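Local coordinates for T-cell surface glycoprotein YE1/48 (Mus musculus, PDB 1QO3) that serves as an inhibitory receptor on natural killer cells that recognises H-2d alleles, here through its extracellular C-type lectin-like domain, and so prevents lysis of target cells, at residues Lys15-Cys20 with Phe28-Lys33; Asp53-Leu58 with Lys92-Thr97; Val72-Asp77 with Gly106-Ser111; Arg98-Arg103 with Lys112-Asn117. The protein carries 1 engineered substitution. All coordinates share one frame; numbering follows the deposited sequence.

Contact 1: residues Lys15-Cys20 with Phe28-Lys33; sequences KVYWFC and FVMDRK
The ring of Y17 meets M30 at its edge: CD2 of Y17 lies 3.6 Å from M30 CG, and M30 SD sits in the ring plane, 5.2 Å from the centroid of the Y17 ring, a Met-aromatic contact made on the rim. The M30 chain, bent at chi2 (-51°) and chi3 (-83°), folds back to bring its sulfur there, while its CB rests on the K15 carbonyl. F28 has the carbonyl O of Y17 at its own edge, in plane. Its CE1 reaches F19 CE2 at 3.5 Å, and the two phenyl groups touch rim to rim with their planes 30° apart, so neither covers the other's face. The backbones form an antiparallel ladder. Y17 and F28 are a hydrogen-bonded pair, the F28 N to Y17 O bond being short and straight at 2.7 Å and its partner, Y17 N to F28 O, 3.1 Å. V16 and V29 follow as a non-hydrogen-bonded pair with side chains on the other face, and M30 N closes the end on K15 O at 2.8 Å. This is the hairpin of strands 16-21 and 24-30; strand 124-131 flanks its second arm, F28 lying on I127. F19 packs on F60, L61 and V64 of helix 55-64 and meets Y17 of the second subunit edge-to-face, while C20 pairs with a strand of that subunit, carrying the sheet across the interface.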
loop_
_atom_site.group_PDB
_atom_site.type_symbol
_atom_site.label_atom_id
_atom_site.label_comp_id
_atom_site.label_asym_id
_atom_site.label_seq_id
_atom_site.Cartn_x
_atom_site.Cartn_y
_atom_site.Cartn_z
ATOM N N LYS C 15 -27.458 -4.464 17.639
ATOM C CA LYS C 15 -26.058 -4.761 17.211
ATOM C C LYS C 15 -25.220 -3.476 17.273
ATOM O O LYS C 15 -25.595 -2.444 16.709
ATOM C CB LYS C 15 -26.055 -5.321 15.784
ATOM C CG LYS C 15 -24.766 -6.049 15.377
ATOM C CD LYS C 15 -24.661 -7.438 16.014
ATOM C CE LYS C 15 -25.820 -8.343 15.592
ATOM N NZ LYS C 15 -25.768 -9.680 16.256
ATOM N N VAL C 16 -24.087 -3.547 17.963
ATOM C CA VAL C 16 -23.222 -2.385 18.112
ATOM C C VAL C 16 -21.737 -2.728 17.980
ATOM O O VAL C 16 -21.229 -3.619 18.656
ATOM C CB VAL C 16 -23.468 -1.701 19.487
ATOM C CG1 VAL C 16 -22.591 -0.466 19.629
ATOM C CG2 VAL C 16 -24.939 -1.331 19.630
ATOM N N TYR C 17 -21.052 -2.024 17.083
ATOM C CA TYR C 17 -19.624 -2.218 16.880
ATOM C C TYR C 17 -18.942 -0.999 17.480
ATOM O O TYR C 17 -19.512 0.090 17.491
ATOM C CB TYR C 17 -19.298 -2.366 15.388
ATOM C CG TYR C 17 -19.892 -3.627 14.800
ATOM C CD1 TYR C 17 -19.286 -4.866 15.015
ATOM C CD2 TYR C 17 -21.119 -3.601 14.137
ATOM C CE1 TYR C 17 -19.893 -6.052 14.601
ATOM C CE2 TYR C 17 -21.737 -4.781 13.715
ATOM C CZ TYR C 17 -21.121 -6.004 13.957
ATOM O OH TYR C 17 -21.749 -7.184 13.610
ATOM N N TRP C 18 -17.728 -1.180 17.990
ATOM C CA TRP C 18 -17.025 -0.077 18.626
ATOM C C TRP C 18 -15.515 -0.187 18.513
ATOM O O TRP C 18 -14.979 -1.229 18.148
ATOM C CB TRP C 18 -17.370 -0.037 20.110
ATOM C CG TRP C 18 -16.805 -1.232 20.840
ATOM C CD1 TRP C 18 -17.343 -2.490 20.906
ATOM C CD2 TRP C 18 -15.562 -1.290 21.556
ATOM N NE1 TRP C 18 -16.509 -3.324 21.618
ATOM C CE2 TRP C 18 -15.412 -2.613 22.030
ATOM C CE3 TRP C 18 -14.560 -0.350 21.844
ATOM C CZ2 TRP C 18 -14.296 -3.023 22.782
ATOM C CZ3 TRP C 18 -13.449 -0.757 22.592
ATOM C CH2 TRP C 18 -13.331 -2.084 23.052
ATOM N N PHE C 19 -14.846 0.903 18.869
ATOM C CA PHE C 19 -13.393 0.983 18.876
ATOM C C PHE C 19 -13.038 2.317 19.507
ATOM O O PHE C 19 -13.895 3.194 19.641
ATOM C CB PHE C 19 -12.826 0.902 17.451
ATOM C CG PHE C 19 -13.133 2.112 16.595
ATOM C CD1 PHE C 19 -12.434 3.308 16.768
ATOM C CD2 PHE C 19 -14.117 2.050 15.612
ATOM C CE1 PHE C 19 -12.710 4.418 15.972
ATOM C CE2 PHE C 19 -14.401 3.161 14.812
ATOM C CZ PHE C 19 -13.692 4.347 14.994
ATOM N N CYS C 20 -11.784 2.464 19.910
ATOM C CA CYS C 20 -11.317 3.703 20.510
ATOM C C CYS C 20 -10.119 4.207 19.701
ATOM O O CYS C 20 -9.409 3.426 19.062
ATOM C CB CYS C 20 -10.909 3.481 21.973
ATOM S SG CYS C 20 -12.199 2.834 23.104
ATOM N N PHE C 28 -20.989 2.248 17.002
ATOM C CA PHE C 28 -21.869 2.287 15.852
ATOM C C PHE C 28 -23.092 1.421 16.113
ATOM O O PHE C 28 -23.002 0.189 16.148
ATOM C CB PHE C 28 -21.122 1.804 14.606
ATOM C CG PHE C 28 -20.004 2.723 14.178
ATOM C CD1 PHE C 28 -18.837 2.819 14.930
ATOM C CD2 PHE C 28 -20.133 3.510 13.039
ATOM C CE1 PHE C 28 -17.809 3.689 14.549
ATOM C CE2 PHE C 28 -19.113 4.386 12.645
ATOM C CZ PHE C 28 -17.949 4.474 13.403
ATOM N N VAL C 29 -24.224 2.088 16.333
ATOM C CA VAL C 29 -25.502 1.436 16.593
ATOM C C VAL C 29 -26.036 1.028 15.234
ATOM O O VAL C 29 -26.499 1.878 14.467
ATOM C CB VAL C 29 -26.510 2.417 17.240
ATOM C CG1 VAL C 29 -27.795 1.683 17.606
ATOM C CG2 VAL C 29 -25.895 3.064 18.472
ATOM N N MET C 30 -25.982 -0.265 14.934
ATOM C CA MET C 30 -26.436 -0.742 13.632
ATOM C C MET C 30 -27.953 -0.713 13.366
ATOM O O MET C 30 -28.365 -0.738 12.206
ATOM C CB MET C 30 -25.853 -2.131 13.358
ATOM C CG MET C 30 -24.320 -2.198 13.487
ATOM S SD MET C 30 -23.387 -0.939 12.563
ATOM C CE MET C 30 -23.316 -1.681 10.906
ATOM N N ASP C 31 -28.778 -0.660 14.413
ATOM C CA ASP C 31 -30.240 -0.570 14.227
ATOM C C ASP C 31 -30.509 0.849 13.731
ATOM O O ASP C 31 -30.543 1.789 14.529
ATOM C CB ASP C 31 -31.005 -0.737 15.551
ATOM C CG ASP C 31 -31.137 -2.185 15.998
ATOM O OD1 ASP C 31 -30.734 -3.102 15.245
ATOM O OD2 ASP C 31 -31.661 -2.398 17.118
ATOM N N ARG C 32 -30.698 1.013 12.428
ATOM C CA ARG C 32 -30.946 2.329 11.862
ATOM C C ARG C 32 -32.055 3.104 12.576
ATOM O O ARG C 32 -33.091 2.549 12.923
ATOM C CB ARG C 32 -31.250 2.196 10.370
ATOM C CG ARG C 32 -29.992 2.015 9.531
ATOM C CD ARG C 32 -30.037 0.792 8.619
ATOM N NE ARG C 32 -30.841 0.962 7.407
ATOM C CZ ARG C 32 -30.676 1.931 6.506
ATOM N NH1 ARG C 32 -29.734 2.855 6.665
ATOM N NH2 ARG C 32 -31.437 1.960 5.419
ATOM N N LYS C 33 -31.820 4.392 12.805
ATOM C CA LYS C 33 -32.802 5.234 13.482
ATOM C C LYS C 33 -32.826 6.656 12.943
ATOM O O LYS C 33 -31.934 7.076 12.199
ATOM C CB LYS C 33 -32.513 5.282 14.983
ATOM C CG LYS C 33 -32.657 3.939 15.677
ATOM C CD LYS C 33 -32.075 3.970 17.075
ATOM C CE LYS C 33 -32.083 2.584 17.695
ATOM N NZ LYS C 33 -31.350 2.582 18.990
#

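Contact 2: residues Asp53-Leu58 with Lys92-Thr97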
loop_
_atom_site.group_PDB
_atom_site.type_symbol
_atom_site.label_atom_id
_atom_site.label_comp_id
_atom_site.label_asym_id
_atom_site.label_seq_id
_atom_site.Cartn_x
_atom_site.Cartn_y
_atom_site.Cartn_z
ATOM N N ASP C 53 -14.396 16.757 16.590
ATOM C CA ASP C 53 -13.622 17.861 17.149
ATOM C C ASP C 53 -12.589 18.569 16.276
ATOM O O ASP C 53 -12.265 19.732 16.529
ATOM C CB ASP C 53 -12.956 17.402 18.451
ATOM C CG ASP C 53 -13.935 16.720 19.396
ATOM O OD1 ASP C 53 -15.048 17.250 19.602
ATOM O OD2 ASP C 53 -13.595 15.648 19.938
ATOM N N ASP C 54 -12.059 17.888 15.266
ATOM C CA ASP C 54 -11.070 18.508 14.389
ATOM C C ASP C 54 -10.890 17.769 13.065
ATOM O O ASP C 54 -11.451 16.694 12.861
ATOM C CB ASP C 54 -9.716 18.633 15.116
ATOM C CG ASP C 54 -9.239 17.319 15.721
ATOM O OD1 ASP C 54 -9.096 16.314 14.986
ATOM O OD2 ASP C 54 -8.994 17.295 16.946
ATOM N N GLU C 55 -10.111 18.361 12.165
ATOM C CA GLU C 55 -9.847 17.770 10.858
ATOM C C GLU C 55 -9.174 16.403 10.992
ATOM O O GLU C 55 -9.501 15.474 10.252
ATOM C CB GLU C 55 -8.963 18.703 10.019
ATOM C CG GLU C 55 -9.646 19.996 9.571
ATOM C CD GLU C 55 -10.566 19.818 8.357
ATOM O OE1 GLU C 55 -10.545 18.731 7.730
ATOM O OE2 GLU C 55 -11.304 20.778 8.027
ATOM N N ASP C 56 -8.236 16.281 11.928
ATOM C CA ASP C 56 -7.540 15.010 12.130
ATOM C C ASP C 56 -8.504 13.874 12.491
ATOM O O ASP C 56 -8.409 12.771 11.945
ATOM C CB ASP C 56 -6.481 15.128 13.230
ATOM C CG ASP C 56 -5.345 16.083 12.867
ATOM O OD1 ASP C 56 -5.028 16.239 11.665
ATOM O OD2 ASP C 56 -4.753 16.662 13.801
ATOM N N GLU C 57 -9.429 14.138 13.411
ATOM C CA GLU C 57 -10.379 13.110 13.810
ATOM C C GLU C 57 -11.238 12.713 12.609
ATOM O O GLU C 57 -11.491 11.531 12.390
ATOM C CB GLU C 57 -11.260 13.602 14.975
ATOM C CG GLU C 57 -12.386 12.633 15.336
ATOM C CD GLU C 57 -13.220 13.077 16.529
ATOM O OE1 GLU C 57 -13.292 14.293 16.808
ATOM O OE2 GLU C 57 -13.820 12.202 17.178
ATOM N N LEU C 58 -11.677 13.698 11.829
ATOM C CA LEU C 58 -12.493 13.423 10.646
ATOM C C LEU C 58 -11.728 12.544 9.659
ATOM O O LEU C 58 -12.275 11.587 9.093
ATOM C CB LEU C 58 -12.879 14.729 9.950
ATOM C CG LEU C 58 -13.589 14.547 8.601
ATOM C CD1 LEU C 58 -14.857 13.723 8.807
ATOM C CD2 LEU C 58 -13.917 15.912 7.983
ATOM N N LYS C 92 -13.346 22.783 16.499
ATOM C CA LYS C 92 -12.152 23.214 15.781
ATOM C C LYS C 92 -12.263 22.904 14.294
ATOM O O LYS C 92 -11.556 23.492 13.476
ATOM C CB LYS C 92 -10.906 22.529 16.355
ATOM C CG LYS C 92 -10.556 22.924 17.789
ATOM C CD LYS C 92 -10.139 24.385 17.897
ATOM C CE LYS C 92 -8.871 24.675 17.095
ATOM N NZ LYS C 92 -8.446 26.110 17.192
ATOM N N LEU C 93 -13.151 21.977 13.951
ATOM C CA LEU C 93 -13.362 21.582 12.565
ATOM C C LEU C 93 -13.928 22.741 11.747
ATOM O O LEU C 93 -15.040 23.215 12.007
ATOM C CB LEU C 93 -14.329 20.398 12.500
ATOM C CG LEU C 93 -14.574 19.783 11.121
ATOM C CD1 LEU C 93 -13.346 18.988 10.711
ATOM C CD2 LEU C 93 -15.806 18.885 11.152
ATOM N N ALA C 94 -13.160 23.193 10.758
ATOM C CA ALA C 94 -13.579 24.289 9.891
ATOM C C ALA C 94 -14.579 23.763 8.868
ATOM O O ALA C 94 -14.203 23.287 7.792
ATOM C CB ALA C 94 -12.369 24.894 9.181
ATOM N N LEU C 95 -15.857 23.851 9.209
ATOM C CA LEU C 95 -16.904 23.360 8.330
ATOM C C LEU C 95 -17.726 24.508 7.757
ATOM O O LEU C 95 -18.117 25.425 8.479
ATOM C CB LEU C 95 -17.810 22.402 9.111
ATOM C CG LEU C 95 -18.884 21.604 8.368
ATOM C CD1 LEU C 95 -18.246 20.684 7.333
ATOM C CD2 LEU C 95 -19.673 20.791 9.379
ATOM N N ASN C 96 -17.971 24.463 6.452
ATOM C CA ASN C 96 -18.770 25.495 5.805
ATOM C C ASN C 96 -20.239 25.087 5.884
ATOM O O ASN C 96 -20.764 24.430 4.983
ATOM C CB ASN C 96 -18.372 25.658 4.337
ATOM C CG ASN C 96 -19.075 26.832 3.674
ATOM O OD1 ASN C 96 -19.603 26.712 2.568
ATOM N ND2 ASN C 96 -19.079 27.980 4.353
ATOM N N THR C 97 -20.895 25.475 6.974
ATOM C CA THR C 97 -22.298 25.141 7.178
ATOM C C THR C 97 -23.217 26.086 6.419
ATOM O O THR C 97 -24.163 26.620 6.987
ATOM C CB THR C 97 -22.687 25.192 8.676
ATOM O OG1 THR C 97 -22.591 26.540 9.156
ATOM C CG2 THR C 97 -21.771 24.304 9.495
HETATM O O HOH W 1 -12.973 20.912 18.790
HETATM O O HOH W 2 -9.235 21.118 12.690
#
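L93 and E55 cross at about a right angle, the leucine presenting its CD1 methyl to the side of the glutamate. CD1 of L93 is 3.7 Å from E55 CD and 3.6 Å from E55 N, so it rests on both the side chain and the first turn of the helix. With CG anti to its backbone N (chi1 -175°), L93 directs its CD1 methyl at this turn. E55 bends at chi2 (-80°), which curls its carboxylate round beside the methyl. L58, one turn on, also crosses L93 at about a right angle, its CD2 4.2 Å from L93 CD1. K92 approaches at the outer side, its CB 3.1 Å from D53 O, and then leads its amine away. Water joins the backbones: one molecule donates to D53 O and accepts from K92 N, and a second accepts from E55 N, with a weak bond to K92 O. D53 itself is fixed by salt bridges from K24 and R131, and its N donates to E57 OE1. D54 stands at the N-cap of helix 55-64, with OD1 taking the E57 N bond at 2.7 Å. The arrangement is thus a capped helix start, against which the loop between strands 82-85 and 107-110 lies, at the surface of the C-type lectin fold.

Contact 3: residues Val72-Asp77 with Gly106-Ser111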
loop_
_atom_site.group_PDB
_atom_site.type_symbol
_atom_site.label_atom_id
_atom_site.label_comp_id
_atom_site.label_asym_id
_atom_site.label_seq_id
_atom_site.Cartn_x
_atom_site.Cartn_y
_atom_site.Cartn_z
ATOM N N VAL C 72 -24.644 11.829 12.762
ATOM C CA VAL C 72 -23.669 12.388 13.699
ATOM C C VAL C 72 -24.338 13.540 14.453
ATOM O O VAL C 72 -25.407 14.001 14.056
ATOM C CB VAL C 72 -22.364 12.878 12.993
ATOM C CG1 VAL C 72 -21.518 11.679 12.596
ATOM C CG2 VAL C 72 -22.697 13.708 11.772
ATOM N N GLY C 73 -23.721 13.990 15.545
ATOM C CA GLY C 73 -24.308 15.045 16.359
ATOM C C GLY C 73 -24.227 16.475 15.849
ATOM O O GLY C 73 -23.727 17.356 16.541
ATOM N N LEU C 74 -24.726 16.712 14.643
ATOM C CA LEU C 74 -24.712 18.044 14.049
ATOM C C LEU C 74 -26.051 18.245 13.358
ATOM O O LEU C 74 -26.439 17.452 12.497
ATOM C CB LEU C 74 -23.579 18.159 13.028
ATOM C CG LEU C 74 -23.488 19.475 12.252
ATOM C CD1 LEU C 74 -23.247 20.624 13.222
ATOM C CD2 LEU C 74 -22.370 19.392 11.230
ATOM N N SER C 75 -26.760 19.303 13.730
ATOM C CA SER C 75 -28.062 19.553 13.141
ATOM C C SER C 75 -28.367 21.025 12.923
ATOM O O SER C 75 -27.629 21.909 13.362
ATOM C CB SER C 75 -29.148 18.929 14.017
ATOM O OG SER C 75 -29.131 19.493 15.315
ATOM N N TYR C 76 -29.472 21.276 12.234
ATOM C CA TYR C 76 -29.898 22.632 11.938
ATOM C C TYR C 76 -30.917 23.110 12.954
ATOM O O TYR C 76 -31.869 22.400 13.265
ATOM C CB TYR C 76 -30.528 22.698 10.546
ATOM C CG TYR C 76 -30.777 24.108 10.059
ATOM C CD1 TYR C 76 -29.718 24.924 9.669
ATOM C CD2 TYR C 76 -32.070 24.629 9.992
ATOM C CE1 TYR C 76 -29.935 26.224 9.218
ATOM C CE2 TYR C 76 -32.301 25.931 9.543
ATOM C CZ TYR C 76 -31.229 26.722 9.156
ATOM O OH TYR C 76 -31.439 27.999 8.691
ATOM N N ASP C 77 -30.707 24.312 13.479
ATOM C CA ASP C 77 -31.641 24.902 14.431
ATOM C C ASP C 77 -32.475 25.930 13.654
ATOM O O ASP C 77 -31.962 26.981 13.260
ATOM C CB ASP C 77 -30.888 25.607 15.557
ATOM C CG ASP C 77 -31.812 26.132 16.628
ATOM O OD1 ASP C 77 -32.918 26.601 16.285
ATOM O OD2 ASP C 77 -31.432 26.085 17.815
ATOM N N GLY C 106 -32.177 18.697 7.418
ATOM C CA GLY C 106 -31.652 19.509 8.505
ATOM C C GLY C 106 -30.780 18.760 9.503
ATOM O O GLY C 106 -30.537 19.259 10.597
ATOM N N CYS C 107 -30.309 17.570 9.134
ATOM C CA CYS C 107 -29.452 16.767 10.013
ATOM C C CYS C 107 -28.201 16.306 9.260
ATOM O O CYS C 107 -28.246 16.095 8.049
ATOM C CB CYS C 107 -30.247 15.580 10.577
ATOM S SG CYS C 107 -31.388 16.086 11.913
ATOM N N MET C 108 -27.087 16.151 9.974
ATOM C CA MET C 108 -25.824 15.773 9.346
ATOM C C MET C 108 -25.454 14.287 9.359
ATOM O O MET C 108 -25.492 13.622 10.396
ATOM C CB MET C 108 -24.686 16.583 9.977
ATOM C CG MET C 108 -23.479 16.750 9.077
ATOM S SD MET C 108 -23.892 17.617 7.533
ATOM C CE MET C 108 -24.012 19.306 8.132
ATOM N N LEU C 109 -25.077 13.791 8.186
ATOM C CA LEU C 109 -24.671 12.403 7.995
ATOM C C LEU C 109 -23.172 12.321 7.732
ATOM O O LEU C 109 -22.617 13.191 7.054
ATOM C CB LEU C 109 -25.388 11.803 6.785
ATOM C CG LEU C 109 -26.882 11.531 6.883
ATOM C CD1 LEU C 109 -27.467 11.346 5.491
ATOM C CD2 LEU C 109 -27.100 10.299 7.751
ATOM N N LEU C 110 -22.523 11.285 8.267
ATOM C CA LEU C 110 -21.094 11.066 8.034
ATOM C C LEU C 110 -20.921 9.794 7.216
ATOM O O LEU C 110 -21.505 8.748 7.522
ATOM C CB LEU C 110 -20.303 10.907 9.343
ATOM C CG LEU C 110 -18.855 10.411 9.132
ATOM C CD1 LEU C 110 -18.012 11.483 8.441
ATOM C CD2 LEU C 110 -18.220 10.033 10.456
ATOM N N SER C 111 -20.128 9.887 6.161
ATOM C CA SER C 111 -19.850 8.727 5.323
ATOM C C SER C 111 -18.357 8.729 5.041
ATOM O O SER C 111 -17.674 9.721 5.280
ATOM C CB SER C 111 -20.625 8.798 4.006
ATOM O OG SER C 111 -20.081 9.792 3.155
#
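G106 offers its carbonyl O to Y76 N at 2.8 Å, and Y76 CB also touches it, 3.4 Å from G106 O. Next comes C107, which pairs with S75 as the non-hydrogen-bonded step of an antiparallel ladder; its SG, bonded to C120, is 4.2 Å from S75 CB, and both side chains lie on the face covered by W35. G106 and C107 together face G118 as a classic beta bulge on the other edge of this strand. M108 turns to the other face, its N donating to L74 O. V72, G73 and L74 belong to the WIGL-type signature of C-type lectins, with an inverse gamma turn at G73 that puts a corner in the strand; beyond the corner, V72 N again bonds the strand, at M108 O, 3.1 Å away. M108 and L74 lie side by side and point the same way. Bent at chi2 (60°) and chi3 (76°), the methionine carries CE to 3.5 Å from L74 CD2, against W83. L109 points away from strand 70-77 towards F124. L110 swings back, its CB 3.6 Å from V72 CG1 in a roughly right-angled crossing, with both residues packed on I127.

Contact 4: residues Arg98-Arg103 with Lys112-Asn117. Unlike the reference sequence in segment 98-103: R98 (reference Gly).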
loop_
_atom_site.group_PDB
_atom_site.type_symbol
_atom_site.label_atom_id
_atom_site.label_comp_id
_atom_site.label_asym_id
_atom_site.label_seq_id
_atom_site.Cartn_x
_atom_site.Cartn_y
_atom_site.Cartn_z
ATOM N N ARG C 98 -22.932 26.300 5.140
ATOM C CA ARG C 98 -23.758 27.174 4.315
ATOM C C ARG C 98 -23.768 26.635 2.915
ATOM O O ARG C 98 -24.471 27.132 2.041
ATOM C CB ARG C 98 -23.208 28.589 4.299
ATOM C CG ARG C 98 -23.203 29.241 5.642
ATOM C CD ARG C 98 -22.911 30.702 5.484
ATOM N NE ARG C 98 -22.346 31.245 6.705
ATOM C CZ ARG C 98 -21.805 32.452 6.793
ATOM N NH1 ARG C 98 -21.764 33.244 5.725
ATOM N NH2 ARG C 98 -21.283 32.861 7.942
ATOM N N LYS C 99 -22.958 25.613 2.707
ATOM C CA LYS C 99 -22.878 24.984 1.412
ATOM C C LYS C 99 -23.885 23.842 1.413
ATOM O O LYS C 99 -23.925 23.041 0.484
ATOM C CB LYS C 99 -21.477 24.439 1.181
ATOM C CG LYS C 99 -21.109 23.345 2.150
ATOM C CD LYS C 99 -19.828 22.665 1.737
ATOM C CE LYS C 99 -19.987 21.161 1.786
ATOM N NZ LYS C 99 -18.697 20.498 1.481
ATOM N N TYR C 100 -24.689 23.769 2.473
ATOM C CA TYR C 100 -25.715 22.732 2.611
ATOM C C TYR C 100 -27.095 23.374 2.461
ATOM O O TYR C 100 -27.396 24.364 3.124
ATOM C CB TYR C 100 -25.610 22.054 3.991
ATOM C CG TYR C 100 -24.307 21.322 4.246
ATOM C CD1 TYR C 100 -23.953 20.210 3.480
ATOM C CD2 TYR C 100 -23.419 21.751 5.236
ATOM C CE1 TYR C 100 -22.753 19.544 3.687
ATOM C CE2 TYR C 100 -22.208 21.089 5.453
ATOM C CZ TYR C 100 -21.883 19.987 4.670
ATOM O OH TYR C 100 -20.684 19.337 4.845
ATOM N N ASN C 101 -27.932 22.823 1.586
ATOM C CA ASN C 101 -29.272 23.369 1.393
ATOM C C ASN C 101 -30.248 22.659 2.328
ATOM O O ASN C 101 -30.540 21.472 2.150
ATOM C CB ASN C 101 -29.732 23.181 -0.056
ATOM C CG ASN C 101 -30.993 23.976 -0.377
ATOM O OD1 ASN C 101 -31.758 24.339 0.520
ATOM N ND2 ASN C 101 -31.219 24.238 -1.663
ATOM N N ILE C 102 -30.761 23.385 3.315
ATOM C CA ILE C 102 -31.688 22.801 4.274
ATOM C C ILE C 102 -32.957 22.222 3.650
ATOM O O ILE C 102 -33.703 21.504 4.317
ATOM C CB ILE C 102 -32.092 23.822 5.350
ATOM C CG1 ILE C 102 -32.768 25.030 4.699
ATOM C CG2 ILE C 102 -30.859 24.259 6.131
ATOM C CD1 ILE C 102 -33.246 26.074 5.698
ATOM N N ARG C 103 -33.214 22.530 2.384
ATOM C CA ARG C 103 -34.400 22.000 1.726
ATOM C C ARG C 103 -34.188 20.501 1.524
ATOM O O ARG C 103 -35.137 19.747 1.329
ATOM C CB ARG C 103 -34.618 22.670 0.367
ATOM C CG ARG C 103 -33.711 22.145 -0.738
ATOM C CD ARG C 103 -33.955 22.855 -2.064
ATOM N NE ARG C 103 -35.318 22.675 -2.559
ATOM C CZ ARG C 103 -35.753 23.134 -3.730
ATOM N NH1 ARG C 103 -34.930 23.803 -4.530
ATOM N NH2 ARG C 103 -37.008 22.924 -4.102
ATOM N N LYS C 112 -17.863 7.604 4.537
ATOM C CA LYS C 112 -16.459 7.424 4.196
ATOM C C LYS C 112 -15.904 8.581 3.371
ATOM O O LYS C 112 -14.734 8.944 3.489
ATOM C CB LYS C 112 -16.301 6.117 3.411
ATOM C CG LYS C 112 -14.945 5.933 2.733
ATOM C CD LYS C 112 -14.870 4.599 2.000
ATOM C CE LYS C 112 -13.518 4.422 1.324
ATOM N NZ LYS C 112 -13.339 3.071 0.700
ATOM N N THR C 113 -16.751 9.173 2.545
ATOM C CA THR C 113 -16.307 10.248 1.669
ATOM C C THR C 113 -17.002 11.581 1.872
ATOM O O THR C 113 -16.607 12.581 1.276
ATOM C CB THR C 113 -16.494 9.838 0.185
ATOM O OG1 THR C 113 -17.865 9.458 -0.041
ATOM C CG2 THR C 113 -15.579 8.668 -0.169
ATOM N N ARG C 114 -18.024 11.615 2.713
ATOM C CA ARG C 114 -18.744 12.865 2.903
ATOM C C ARG C 114 -19.315 13.151 4.290
ATOM O O ARG C 114 -19.422 12.278 5.153
ATOM C CB ARG C 114 -19.906 12.946 1.895
ATOM C CG ARG C 114 -19.516 13.055 0.410
ATOM C CD ARG C 114 -18.891 14.413 0.075
ATOM N NE ARG C 114 -19.748 15.528 0.468
ATOM C CZ ARG C 114 -20.875 15.875 -0.148
ATOM N NH1 ARG C 114 -21.298 15.200 -1.208
ATOM N NH2 ARG C 114 -21.600 16.886 0.316
ATOM N N LEU C 115 -19.679 14.417 4.456
ATOM C CA LEU C 115 -20.333 14.958 5.638
ATOM C C LEU C 115 -21.464 15.688 4.886
ATOM O O LEU C 115 -21.369 16.875 4.574
ATOM C CB LEU C 115 -19.397 15.935 6.372
ATOM C CG LEU C 115 -19.568 16.135 7.890
ATOM C CD1 LEU C 115 -19.846 14.805 8.586
ATOM C CD2 LEU C 115 -18.306 16.773 8.466
ATOM N N ASP C 116 -22.513 14.935 4.561
ATOM C CA ASP C 116 -23.648 15.428 3.783
ATOM C C ASP C 116 -24.933 15.511 4.611
ATOM O O ASP C 116 -25.142 14.712 5.529
ATOM C CB ASP C 116 -23.831 14.488 2.582
ATOM C CG ASP C 116 -24.744 15.049 1.513
ATOM O OD1 ASP C 116 -24.867 16.287 1.410
ATOM O OD2 ASP C 116 -25.320 14.236 0.757
ATOM N N ASN C 117 -25.793 16.478 4.295
ATOM C CA ASN C 117 -27.031 16.630 5.048
ATOM C C ASN C 117 -28.111 15.695 4.536
ATOM O O ASN C 117 -28.173 15.381 3.349
ATOM C CB ASN C 117 -27.525 18.086 5.028
ATOM C CG ASN C 117 -27.886 18.574 3.632
ATOM O OD1 ASN C 117 -27.085 18.484 2.698
ATOM N ND2 ASN C 117 -29.098 19.109 3.488
HETATM O O HOH W 3 -27.381 20.524 0.657
#
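Y100 and L115 meet in an unusual way, the tyrosine's hydroxyl end lying against a strand carbonyl: Y100 OH donates to L115 O at 2.6 Å, a weak bond, while CE1 of the Y100 ring is only 3.1 Å from that L115 oxygen. The carbonyl approaches the ring obliquely. One ring face carries the K99 side chain, with K99 CG 4.0 Å above the plane of Y100, over its centre. At the edge, CE1 of Y100 lies 4.4 Å from R114 NH2. N117 slides past Y100 in the opposite direction, its amide plane turned 56° from the ring and its OD1 3.7 Å from Y100 CD1. With chi1 at 64°, CG of N117 lies between its own N and carbonyl carbon, and the amide reaches the loop: ND2 is held mainly by G105 O and makes a second, weak bond to N101 O, while a water donates to N117 OD1 at 2.9 Å. N101 OD1 accepts from R103 N, an Asx turn, the donor standing above the carbonyl plane. R114 and D116 interact through charge alone. R114 NH1 and T113 OG1 bond the backbone of another protein's chain, and K112 NZ makes a salt bridge with an acidic side chain of it. The loop before strand 107-110 is thus tied to strand 115-118 in the long-loop half of the C-type lectin domain, beside the turn that engages another protein, consistent with ligand recognition.

Overall arrangement
Contact 1 stands apart, on the N-terminal hairpin at the subunit interface, its centre about 22 Å from those of contacts 2 and 4, which lie across the chain's centre from it. It closes along the chain before the others open. Contacts 2, 3 and 4 form a continuous group: centre to centre, contact 3 lies about 13 Å from contact 2 and about 8 Å from contact 4, and contacts 2 and 4, about 14 Å apart, also touch. L95 packs on L74, Y100 and L115, joining all three. Strands 107-110 and 115-118 are neighbours in the sheet that contact 1 also reaches, and contact 3 alternates along the chain with contacts 2 and 4. One domain thus carries dimer contacts at one end and bound protein at the other.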